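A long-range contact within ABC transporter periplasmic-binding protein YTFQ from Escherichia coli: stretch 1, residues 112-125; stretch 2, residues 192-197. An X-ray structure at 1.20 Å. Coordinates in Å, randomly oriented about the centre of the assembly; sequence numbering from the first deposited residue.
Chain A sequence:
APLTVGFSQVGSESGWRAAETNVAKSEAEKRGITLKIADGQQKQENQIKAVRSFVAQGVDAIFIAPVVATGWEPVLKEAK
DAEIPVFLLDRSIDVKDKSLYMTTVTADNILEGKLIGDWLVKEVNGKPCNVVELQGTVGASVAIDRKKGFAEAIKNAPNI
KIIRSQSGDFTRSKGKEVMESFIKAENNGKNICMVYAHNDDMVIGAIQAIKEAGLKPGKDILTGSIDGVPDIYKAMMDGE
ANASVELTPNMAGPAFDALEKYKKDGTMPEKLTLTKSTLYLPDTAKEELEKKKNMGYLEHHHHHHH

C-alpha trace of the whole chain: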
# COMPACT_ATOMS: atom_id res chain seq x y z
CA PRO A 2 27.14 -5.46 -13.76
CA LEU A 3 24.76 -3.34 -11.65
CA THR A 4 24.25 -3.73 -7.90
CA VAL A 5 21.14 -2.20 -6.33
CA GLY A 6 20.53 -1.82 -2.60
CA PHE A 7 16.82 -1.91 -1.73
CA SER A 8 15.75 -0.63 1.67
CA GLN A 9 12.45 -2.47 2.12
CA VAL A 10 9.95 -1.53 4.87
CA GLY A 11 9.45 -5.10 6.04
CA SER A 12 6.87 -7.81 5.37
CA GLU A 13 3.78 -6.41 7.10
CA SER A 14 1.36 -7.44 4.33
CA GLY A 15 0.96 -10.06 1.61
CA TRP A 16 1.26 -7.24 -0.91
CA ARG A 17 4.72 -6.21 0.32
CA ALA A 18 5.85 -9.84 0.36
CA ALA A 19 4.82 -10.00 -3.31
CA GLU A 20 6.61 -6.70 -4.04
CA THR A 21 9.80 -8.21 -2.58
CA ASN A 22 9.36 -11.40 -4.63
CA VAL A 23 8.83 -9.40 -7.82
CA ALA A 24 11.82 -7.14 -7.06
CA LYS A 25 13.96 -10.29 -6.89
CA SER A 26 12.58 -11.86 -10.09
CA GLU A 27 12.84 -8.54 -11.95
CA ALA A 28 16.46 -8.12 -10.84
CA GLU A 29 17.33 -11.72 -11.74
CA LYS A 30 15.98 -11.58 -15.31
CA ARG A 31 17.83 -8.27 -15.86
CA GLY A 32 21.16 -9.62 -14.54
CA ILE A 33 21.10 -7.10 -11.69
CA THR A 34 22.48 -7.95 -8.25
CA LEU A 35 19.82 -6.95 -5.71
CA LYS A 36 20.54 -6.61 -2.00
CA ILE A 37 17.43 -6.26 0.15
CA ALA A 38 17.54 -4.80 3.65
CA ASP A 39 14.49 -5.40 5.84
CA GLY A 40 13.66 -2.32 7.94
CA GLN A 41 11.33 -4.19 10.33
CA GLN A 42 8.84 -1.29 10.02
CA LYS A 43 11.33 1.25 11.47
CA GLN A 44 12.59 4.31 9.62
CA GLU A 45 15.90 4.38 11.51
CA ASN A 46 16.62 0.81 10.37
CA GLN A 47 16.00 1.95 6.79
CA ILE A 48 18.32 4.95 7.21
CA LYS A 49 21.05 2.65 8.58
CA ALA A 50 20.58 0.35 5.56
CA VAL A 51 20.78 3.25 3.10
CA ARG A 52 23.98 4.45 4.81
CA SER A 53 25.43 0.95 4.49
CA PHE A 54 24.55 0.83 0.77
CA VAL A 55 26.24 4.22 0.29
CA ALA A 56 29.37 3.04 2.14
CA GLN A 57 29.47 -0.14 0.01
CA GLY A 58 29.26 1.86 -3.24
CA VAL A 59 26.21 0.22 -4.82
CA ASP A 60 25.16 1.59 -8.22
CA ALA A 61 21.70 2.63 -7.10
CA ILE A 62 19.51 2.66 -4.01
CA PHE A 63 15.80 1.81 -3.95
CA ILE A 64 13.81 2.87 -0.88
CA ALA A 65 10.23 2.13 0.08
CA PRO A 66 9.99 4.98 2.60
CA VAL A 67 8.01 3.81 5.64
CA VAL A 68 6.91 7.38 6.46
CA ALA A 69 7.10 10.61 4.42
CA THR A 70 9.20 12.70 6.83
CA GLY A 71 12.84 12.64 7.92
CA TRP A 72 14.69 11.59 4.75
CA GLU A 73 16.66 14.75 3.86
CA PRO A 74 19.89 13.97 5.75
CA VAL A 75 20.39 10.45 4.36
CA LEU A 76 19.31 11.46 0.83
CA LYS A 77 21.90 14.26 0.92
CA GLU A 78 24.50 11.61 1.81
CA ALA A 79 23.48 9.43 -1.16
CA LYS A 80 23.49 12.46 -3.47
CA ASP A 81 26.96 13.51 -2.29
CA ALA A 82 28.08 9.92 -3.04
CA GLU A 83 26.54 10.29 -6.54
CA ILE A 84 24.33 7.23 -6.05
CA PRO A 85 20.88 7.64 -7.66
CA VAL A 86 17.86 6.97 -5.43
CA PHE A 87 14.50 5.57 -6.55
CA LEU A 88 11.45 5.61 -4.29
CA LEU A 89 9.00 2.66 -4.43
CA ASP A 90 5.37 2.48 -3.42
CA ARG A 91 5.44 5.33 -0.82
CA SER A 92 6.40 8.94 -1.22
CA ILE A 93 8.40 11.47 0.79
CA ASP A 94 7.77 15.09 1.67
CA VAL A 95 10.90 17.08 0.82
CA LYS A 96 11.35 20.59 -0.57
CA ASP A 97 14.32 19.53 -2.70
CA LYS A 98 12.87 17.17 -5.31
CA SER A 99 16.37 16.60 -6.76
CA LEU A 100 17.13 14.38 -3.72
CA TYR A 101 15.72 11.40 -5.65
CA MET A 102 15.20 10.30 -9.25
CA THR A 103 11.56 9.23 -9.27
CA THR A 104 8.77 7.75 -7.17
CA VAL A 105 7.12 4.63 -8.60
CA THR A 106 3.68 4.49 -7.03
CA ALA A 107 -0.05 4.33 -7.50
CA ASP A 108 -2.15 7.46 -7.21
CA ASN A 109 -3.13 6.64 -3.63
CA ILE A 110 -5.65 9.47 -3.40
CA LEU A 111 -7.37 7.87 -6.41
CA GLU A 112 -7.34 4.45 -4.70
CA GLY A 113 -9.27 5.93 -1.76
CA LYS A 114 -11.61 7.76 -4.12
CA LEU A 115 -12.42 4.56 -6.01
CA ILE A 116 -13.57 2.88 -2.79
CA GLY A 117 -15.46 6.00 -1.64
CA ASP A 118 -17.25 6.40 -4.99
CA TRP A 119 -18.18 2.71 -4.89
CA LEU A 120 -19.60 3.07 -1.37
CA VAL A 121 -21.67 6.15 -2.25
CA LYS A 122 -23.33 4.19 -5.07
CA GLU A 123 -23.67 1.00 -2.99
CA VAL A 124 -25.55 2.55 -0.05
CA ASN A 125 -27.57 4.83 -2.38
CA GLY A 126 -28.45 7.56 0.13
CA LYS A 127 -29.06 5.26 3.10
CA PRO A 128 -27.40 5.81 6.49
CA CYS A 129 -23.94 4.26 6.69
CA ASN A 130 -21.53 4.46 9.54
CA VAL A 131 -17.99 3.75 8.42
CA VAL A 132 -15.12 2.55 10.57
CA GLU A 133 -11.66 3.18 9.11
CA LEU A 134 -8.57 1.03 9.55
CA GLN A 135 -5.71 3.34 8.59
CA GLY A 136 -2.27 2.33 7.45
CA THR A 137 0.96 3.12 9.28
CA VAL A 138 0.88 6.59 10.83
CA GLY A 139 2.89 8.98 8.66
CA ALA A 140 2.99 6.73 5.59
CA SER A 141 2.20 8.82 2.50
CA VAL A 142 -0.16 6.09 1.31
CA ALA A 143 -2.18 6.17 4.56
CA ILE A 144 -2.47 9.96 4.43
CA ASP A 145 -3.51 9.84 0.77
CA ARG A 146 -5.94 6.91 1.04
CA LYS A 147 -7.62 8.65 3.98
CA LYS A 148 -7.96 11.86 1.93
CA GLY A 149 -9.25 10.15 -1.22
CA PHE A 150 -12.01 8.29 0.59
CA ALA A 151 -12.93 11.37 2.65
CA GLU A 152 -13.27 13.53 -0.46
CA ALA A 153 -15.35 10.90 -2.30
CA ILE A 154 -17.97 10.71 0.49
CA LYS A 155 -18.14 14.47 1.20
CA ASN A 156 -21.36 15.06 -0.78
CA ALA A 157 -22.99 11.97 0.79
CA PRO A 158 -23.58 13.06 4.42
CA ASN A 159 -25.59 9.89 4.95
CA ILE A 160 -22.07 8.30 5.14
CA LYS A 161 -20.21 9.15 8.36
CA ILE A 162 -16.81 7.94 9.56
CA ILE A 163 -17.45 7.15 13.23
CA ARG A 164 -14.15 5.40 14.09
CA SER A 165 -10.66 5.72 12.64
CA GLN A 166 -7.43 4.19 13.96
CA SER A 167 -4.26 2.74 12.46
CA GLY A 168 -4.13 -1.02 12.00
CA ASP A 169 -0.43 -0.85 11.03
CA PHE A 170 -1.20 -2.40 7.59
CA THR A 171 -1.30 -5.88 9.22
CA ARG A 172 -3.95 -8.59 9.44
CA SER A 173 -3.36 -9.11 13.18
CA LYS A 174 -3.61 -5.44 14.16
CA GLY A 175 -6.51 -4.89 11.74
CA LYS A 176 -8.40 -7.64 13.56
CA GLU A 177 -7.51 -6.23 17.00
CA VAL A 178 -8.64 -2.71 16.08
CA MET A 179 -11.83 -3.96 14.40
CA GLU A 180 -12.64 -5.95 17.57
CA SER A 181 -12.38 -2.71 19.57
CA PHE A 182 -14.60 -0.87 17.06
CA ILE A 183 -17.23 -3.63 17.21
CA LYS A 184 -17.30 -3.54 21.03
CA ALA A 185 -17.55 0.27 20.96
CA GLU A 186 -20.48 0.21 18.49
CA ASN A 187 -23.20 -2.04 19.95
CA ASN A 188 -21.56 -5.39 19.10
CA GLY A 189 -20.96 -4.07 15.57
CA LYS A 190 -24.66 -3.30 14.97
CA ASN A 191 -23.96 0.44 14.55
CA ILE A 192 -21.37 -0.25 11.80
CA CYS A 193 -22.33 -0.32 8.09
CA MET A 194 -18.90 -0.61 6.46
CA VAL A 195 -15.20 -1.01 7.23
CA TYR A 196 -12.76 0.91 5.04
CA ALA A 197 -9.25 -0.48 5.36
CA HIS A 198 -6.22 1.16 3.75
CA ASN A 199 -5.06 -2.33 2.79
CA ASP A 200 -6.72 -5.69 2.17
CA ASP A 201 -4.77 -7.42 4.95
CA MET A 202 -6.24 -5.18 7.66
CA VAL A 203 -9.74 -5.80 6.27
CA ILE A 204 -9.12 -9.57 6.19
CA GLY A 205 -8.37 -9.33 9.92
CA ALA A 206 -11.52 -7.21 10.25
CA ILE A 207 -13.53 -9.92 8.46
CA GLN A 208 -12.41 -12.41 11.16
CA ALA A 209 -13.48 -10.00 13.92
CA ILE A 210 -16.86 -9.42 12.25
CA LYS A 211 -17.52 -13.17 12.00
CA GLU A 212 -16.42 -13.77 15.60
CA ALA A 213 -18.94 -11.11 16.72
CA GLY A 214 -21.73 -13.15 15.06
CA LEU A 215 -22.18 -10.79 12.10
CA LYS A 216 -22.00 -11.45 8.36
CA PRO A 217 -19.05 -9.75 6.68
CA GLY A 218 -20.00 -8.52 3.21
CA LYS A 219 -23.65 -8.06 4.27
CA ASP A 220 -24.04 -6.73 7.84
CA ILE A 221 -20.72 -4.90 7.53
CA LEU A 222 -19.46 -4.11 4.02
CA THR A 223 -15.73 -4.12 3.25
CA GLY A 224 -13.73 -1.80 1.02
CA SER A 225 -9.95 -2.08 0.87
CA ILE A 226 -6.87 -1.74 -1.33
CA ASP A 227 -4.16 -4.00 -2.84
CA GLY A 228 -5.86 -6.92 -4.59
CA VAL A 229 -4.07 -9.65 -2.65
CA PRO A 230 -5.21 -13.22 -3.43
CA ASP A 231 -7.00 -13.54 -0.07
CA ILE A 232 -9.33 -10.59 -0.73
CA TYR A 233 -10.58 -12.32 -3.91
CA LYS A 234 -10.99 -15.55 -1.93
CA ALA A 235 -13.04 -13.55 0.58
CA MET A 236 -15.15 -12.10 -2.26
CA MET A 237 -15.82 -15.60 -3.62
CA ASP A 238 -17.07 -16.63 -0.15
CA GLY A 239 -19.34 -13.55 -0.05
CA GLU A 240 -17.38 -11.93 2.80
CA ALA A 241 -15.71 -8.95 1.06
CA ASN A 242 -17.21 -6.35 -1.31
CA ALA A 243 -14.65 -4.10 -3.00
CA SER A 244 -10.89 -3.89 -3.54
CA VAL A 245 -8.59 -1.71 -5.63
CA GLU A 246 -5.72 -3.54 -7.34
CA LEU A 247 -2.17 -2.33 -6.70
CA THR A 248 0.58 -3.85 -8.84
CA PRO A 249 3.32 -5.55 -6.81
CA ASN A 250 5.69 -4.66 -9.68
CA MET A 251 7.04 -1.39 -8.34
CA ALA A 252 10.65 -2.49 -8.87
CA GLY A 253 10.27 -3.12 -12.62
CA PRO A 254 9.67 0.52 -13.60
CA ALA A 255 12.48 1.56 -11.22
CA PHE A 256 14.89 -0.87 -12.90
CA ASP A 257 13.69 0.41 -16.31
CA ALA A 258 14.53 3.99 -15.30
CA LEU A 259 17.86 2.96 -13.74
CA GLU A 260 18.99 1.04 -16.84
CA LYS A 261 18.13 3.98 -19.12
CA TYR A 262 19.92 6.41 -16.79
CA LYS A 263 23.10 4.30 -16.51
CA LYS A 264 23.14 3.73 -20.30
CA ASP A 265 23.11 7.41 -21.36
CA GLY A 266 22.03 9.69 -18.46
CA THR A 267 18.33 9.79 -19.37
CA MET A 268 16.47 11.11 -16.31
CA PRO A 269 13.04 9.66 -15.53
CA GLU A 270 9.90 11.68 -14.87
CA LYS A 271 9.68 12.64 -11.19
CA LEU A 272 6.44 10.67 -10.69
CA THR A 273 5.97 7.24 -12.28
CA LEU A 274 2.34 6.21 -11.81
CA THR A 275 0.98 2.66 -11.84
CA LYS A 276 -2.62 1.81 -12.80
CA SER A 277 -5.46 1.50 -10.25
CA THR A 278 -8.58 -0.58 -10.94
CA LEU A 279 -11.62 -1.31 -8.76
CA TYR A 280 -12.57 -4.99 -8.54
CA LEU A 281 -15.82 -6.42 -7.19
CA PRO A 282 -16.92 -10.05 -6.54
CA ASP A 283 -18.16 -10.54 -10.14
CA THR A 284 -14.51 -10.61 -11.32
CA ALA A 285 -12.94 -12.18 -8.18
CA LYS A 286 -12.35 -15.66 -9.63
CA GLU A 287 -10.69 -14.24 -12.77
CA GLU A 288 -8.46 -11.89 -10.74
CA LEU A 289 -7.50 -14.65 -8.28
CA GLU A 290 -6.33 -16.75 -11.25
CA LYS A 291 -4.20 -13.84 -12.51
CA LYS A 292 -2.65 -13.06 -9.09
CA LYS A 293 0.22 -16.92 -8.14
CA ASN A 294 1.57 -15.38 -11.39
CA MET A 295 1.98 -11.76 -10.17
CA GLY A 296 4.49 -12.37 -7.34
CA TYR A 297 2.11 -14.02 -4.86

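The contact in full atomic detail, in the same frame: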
# COMPACT_ATOMS: atom_id res chain seq x y z
N GLU A 112 -6.95 5.74 -5.29
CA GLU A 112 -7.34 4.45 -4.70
C GLU A 112 -8.44 4.64 -3.66
O GLU A 112 -9.43 3.91 -3.66
CB GLU A 112 -6.14 3.77 -4.06
CG GLU A 112 -5.09 3.26 -5.04
CD GLU A 112 -3.86 2.74 -4.33
OE1 GLU A 112 -3.51 3.30 -3.28
OE2 GLU A 112 -3.25 1.77 -4.82
N GLY A 113 -8.26 5.62 -2.77
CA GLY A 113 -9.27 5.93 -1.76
C GLY A 113 -10.57 6.42 -2.36
O GLY A 113 -11.65 6.05 -1.91
N LYS A 114 -10.45 7.25 -3.39
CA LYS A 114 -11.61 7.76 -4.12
C LYS A 114 -12.42 6.65 -4.78
O LYS A 114 -13.64 6.69 -4.78
CB LYS A 114 -11.15 8.76 -5.18
CG LYS A 114 -12.26 9.40 -5.99
CD LYS A 114 -11.67 10.34 -7.03
CE LYS A 114 -12.74 11.09 -7.78
NZ LYS A 114 -13.62 10.18 -8.56
N LEU A 115 -11.73 5.67 -5.36
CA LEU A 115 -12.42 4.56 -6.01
C LEU A 115 -13.30 3.79 -5.03
O LEU A 115 -14.43 3.43 -5.36
CB LEU A 115 -11.41 3.61 -6.68
CG LEU A 115 -10.72 4.16 -7.93
CD1 LEU A 115 -9.60 3.23 -8.36
CD2 LEU A 115 -11.72 4.37 -9.07
N ILE A 116 -12.79 3.55 -3.82
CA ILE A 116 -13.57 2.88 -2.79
C ILE A 116 -14.72 3.77 -2.29
O ILE A 116 -15.84 3.29 -2.11
CB ILE A 116 -12.69 2.44 -1.59
CG1 ILE A 116 -11.69 1.36 -2.03
CG2 ILE A 116 -13.55 1.93 -0.44
CD1 ILE A 116 -12.33 0.04 -2.48
N GLY A 117 -14.44 5.05 -2.08
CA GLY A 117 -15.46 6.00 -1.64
C GLY A 117 -16.60 6.14 -2.64
O GLY A 117 -17.77 6.11 -2.26
N ASP A 118 -16.25 6.30 -3.92
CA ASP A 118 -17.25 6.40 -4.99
C ASP A 118 -18.11 5.14 -5.04
O ASP A 118 -19.33 5.21 -5.19
CB ASP A 118 -16.58 6.61 -6.35
CG ASP A 118 -15.96 7.99 -6.52
OD1 ASP A 118 -16.22 8.89 -5.70
OD2 ASP A 118 -15.22 8.16 -7.51
N TRP A 119 -17.46 3.98 -4.92
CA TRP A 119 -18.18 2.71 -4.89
C TRP A 119 -19.18 2.68 -3.74
O TRP A 119 -20.34 2.30 -3.93
CB TRP A 119 -17.21 1.53 -4.79
CG TRP A 119 -17.92 0.27 -4.42
CD1 TRP A 119 -18.61 -0.55 -5.25
CD2 TRP A 119 -18.07 -0.27 -3.10
NE1 TRP A 119 -19.18 -1.58 -4.54
CE2 TRP A 119 -18.86 -1.43 -3.22
CE3 TRP A 119 -17.61 0.11 -1.84
CZ2 TRP A 119 -19.19 -2.22 -2.12
CZ3 TRP A 119 -17.94 -0.67 -0.75
CH2 TRP A 119 -18.72 -1.82 -0.89
N LEU A 120 -18.74 3.09 -2.56
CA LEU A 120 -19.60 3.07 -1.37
C LEU A 120 -20.80 3.99 -1.51
O LEU A 120 -21.92 3.61 -1.14
CB LEU A 120 -18.79 3.45 -0.12
CG LEU A 120 -19.57 3.39 1.20
CD1 LEU A 120 -20.00 1.97 1.53
CD2 LEU A 120 -18.74 3.98 2.33
N VAL A 121 -20.58 5.19 -2.03
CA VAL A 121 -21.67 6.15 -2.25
C VAL A 121 -22.77 5.51 -3.10
O VAL A 121 -23.95 5.61 -2.77
CB VAL A 121 -21.16 7.45 -2.91
CG1 VAL A 121 -22.33 8.33 -3.34
CG2 VAL A 121 -20.24 8.20 -1.97
N LYS A 122 -22.37 4.87 -4.20
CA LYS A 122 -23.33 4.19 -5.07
C LYS A 122 -23.98 2.99 -4.39
O LYS A 122 -25.19 2.77 -4.52
CB LYS A 122 -22.64 3.73 -6.36
CG LYS A 122 -22.28 4.86 -7.31
CD LYS A 122 -21.44 4.36 -8.47
N GLU A 123 -23.19 2.21 -3.65
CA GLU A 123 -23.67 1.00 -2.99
C GLU A 123 -24.78 1.28 -1.97
O GLU A 123 -25.81 0.62 -1.97
CB GLU A 123 -22.50 0.27 -2.31
CG GLU A 123 -22.86 -1.03 -1.59
CD GLU A 123 -23.28 -2.15 -2.53
OE1 GLU A 123 -22.90 -2.12 -3.72
OE2 GLU A 123 -23.98 -3.07 -2.07
N VAL A 124 -24.57 2.27 -1.10
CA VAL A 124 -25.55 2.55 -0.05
C VAL A 124 -26.70 3.45 -0.54
O VAL A 124 -27.75 3.50 0.09
CB VAL A 124 -24.91 3.12 1.23
CG1 VAL A 124 -23.83 2.17 1.74
CG2 VAL A 124 -24.34 4.52 1.00
N ASN A 125 -26.49 4.15 -1.66
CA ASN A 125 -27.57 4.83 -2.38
C ASN A 125 -28.43 5.75 -1.51
O ASN A 125 -29.67 5.72 -1.56
CB ASN A 125 -28.44 3.80 -3.10
CG ASN A 125 -29.31 4.40 -4.20
OD1 ASN A 125 -28.91 5.37 -4.85
ND2 ASN A 125 -30.48 3.83 -4.40
N ILE A 192 -22.35 -0.36 12.88
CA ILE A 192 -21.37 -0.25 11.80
C ILE A 192 -21.97 -0.76 10.50
O ILE A 192 -22.52 -1.86 10.46
CB ILE A 192 -20.10 -1.06 12.12
CG1 ILE A 192 -19.46 -0.59 13.43
CG2 ILE A 192 -19.09 -0.94 10.96
CD1 ILE A 192 -18.27 -1.41 13.86
N CYS A 193 -21.85 0.04 9.44
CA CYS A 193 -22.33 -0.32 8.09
C CYS A 193 -21.20 -0.85 7.21
O CYS A 193 -21.42 -1.76 6.40
CB CYS A 193 -22.99 0.90 7.44
SG CYS A 193 -23.05 0.96 5.61
N MET A 194 -20.00 -0.30 7.36
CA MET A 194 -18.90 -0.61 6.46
C MET A 194 -17.56 -0.37 7.14
O MET A 194 -17.40 0.57 7.93
CB MET A 194 -19.03 0.26 5.21
CG MET A 194 -17.97 0.05 4.15
SD MET A 194 -16.70 1.33 4.17
CE MET A 194 -15.79 0.91 2.69
N VAL A 195 -16.59 -1.23 6.84
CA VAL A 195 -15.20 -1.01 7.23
C VAL A 195 -14.39 -0.66 5.98
O VAL A 195 -14.44 -1.38 4.98
CB VAL A 195 -14.58 -2.21 7.99
CG1 VAL A 195 -14.74 -3.52 7.22
CG2 VAL A 195 -13.10 -1.94 8.30
N TYR A 196 -13.69 0.46 6.07
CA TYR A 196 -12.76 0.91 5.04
C TYR A 196 -11.36 0.68 5.58
O TYR A 196 -10.98 1.29 6.58
CB TYR A 196 -12.97 2.40 4.74
CG TYR A 196 -11.90 3.01 3.85
CD1 TYR A 196 -11.51 2.39 2.67
CD2 TYR A 196 -11.29 4.22 4.18
CE1 TYR A 196 -10.53 2.94 1.85
CE2 TYR A 196 -10.31 4.78 3.36
CZ TYR A 196 -9.94 4.13 2.20
OH TYR A 196 -8.98 4.66 1.37
N ALA A 197 -10.61 -0.20 4.93
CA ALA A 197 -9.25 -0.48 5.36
C ALA A 197 -8.28 -0.03 4.29
O ALA A 197 -8.48 -0.29 3.10
CB ALA A 197 -9.07 -1.95 5.65

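Met 194 forms the apolar centre of the contact, with 67 Å² covered by the helix, the largest share of any residue here. Its CA-to-CB bond points toward the helix, and its side chain meets three residues: SD lies 3.8 Å from Leu 120 CD2, while CE lies 4.0 Å from Ile 116 CG2 and 4.4 Å from Trp 119 CZ3. The last approach is to the edge of the indole, near the ring plane, so it is no stacking contact. Chi2 of Met 194, at -101°, falls between wells.

Ile 116 and Leu 120 stand one helical turn apart, joined by the backbone hydrogen bond from Leu 120 N to Ile 116 O (2.9 Å), and both point toward the strand. A turn further on, Val 124 CG1 packs 4.1 Å from Cys 193 SG. Helix and strand run nearly antiparallel (169°), which explains why the partners descend in number as the helix ascends.

In the other direction, Ile 116 CG2 lies 3.7 Å from Tyr 196 CD1. The tyrosine then reaches Gly 113, whose CA is 3.4 Å from Tyr 196 OH; an ideal CB on Gly 113 would sit a tight 3.2 Å from that oxygen. No hydrogen bond crosses the contact, and the hydroxyl is satisfied elsewhere in the structure.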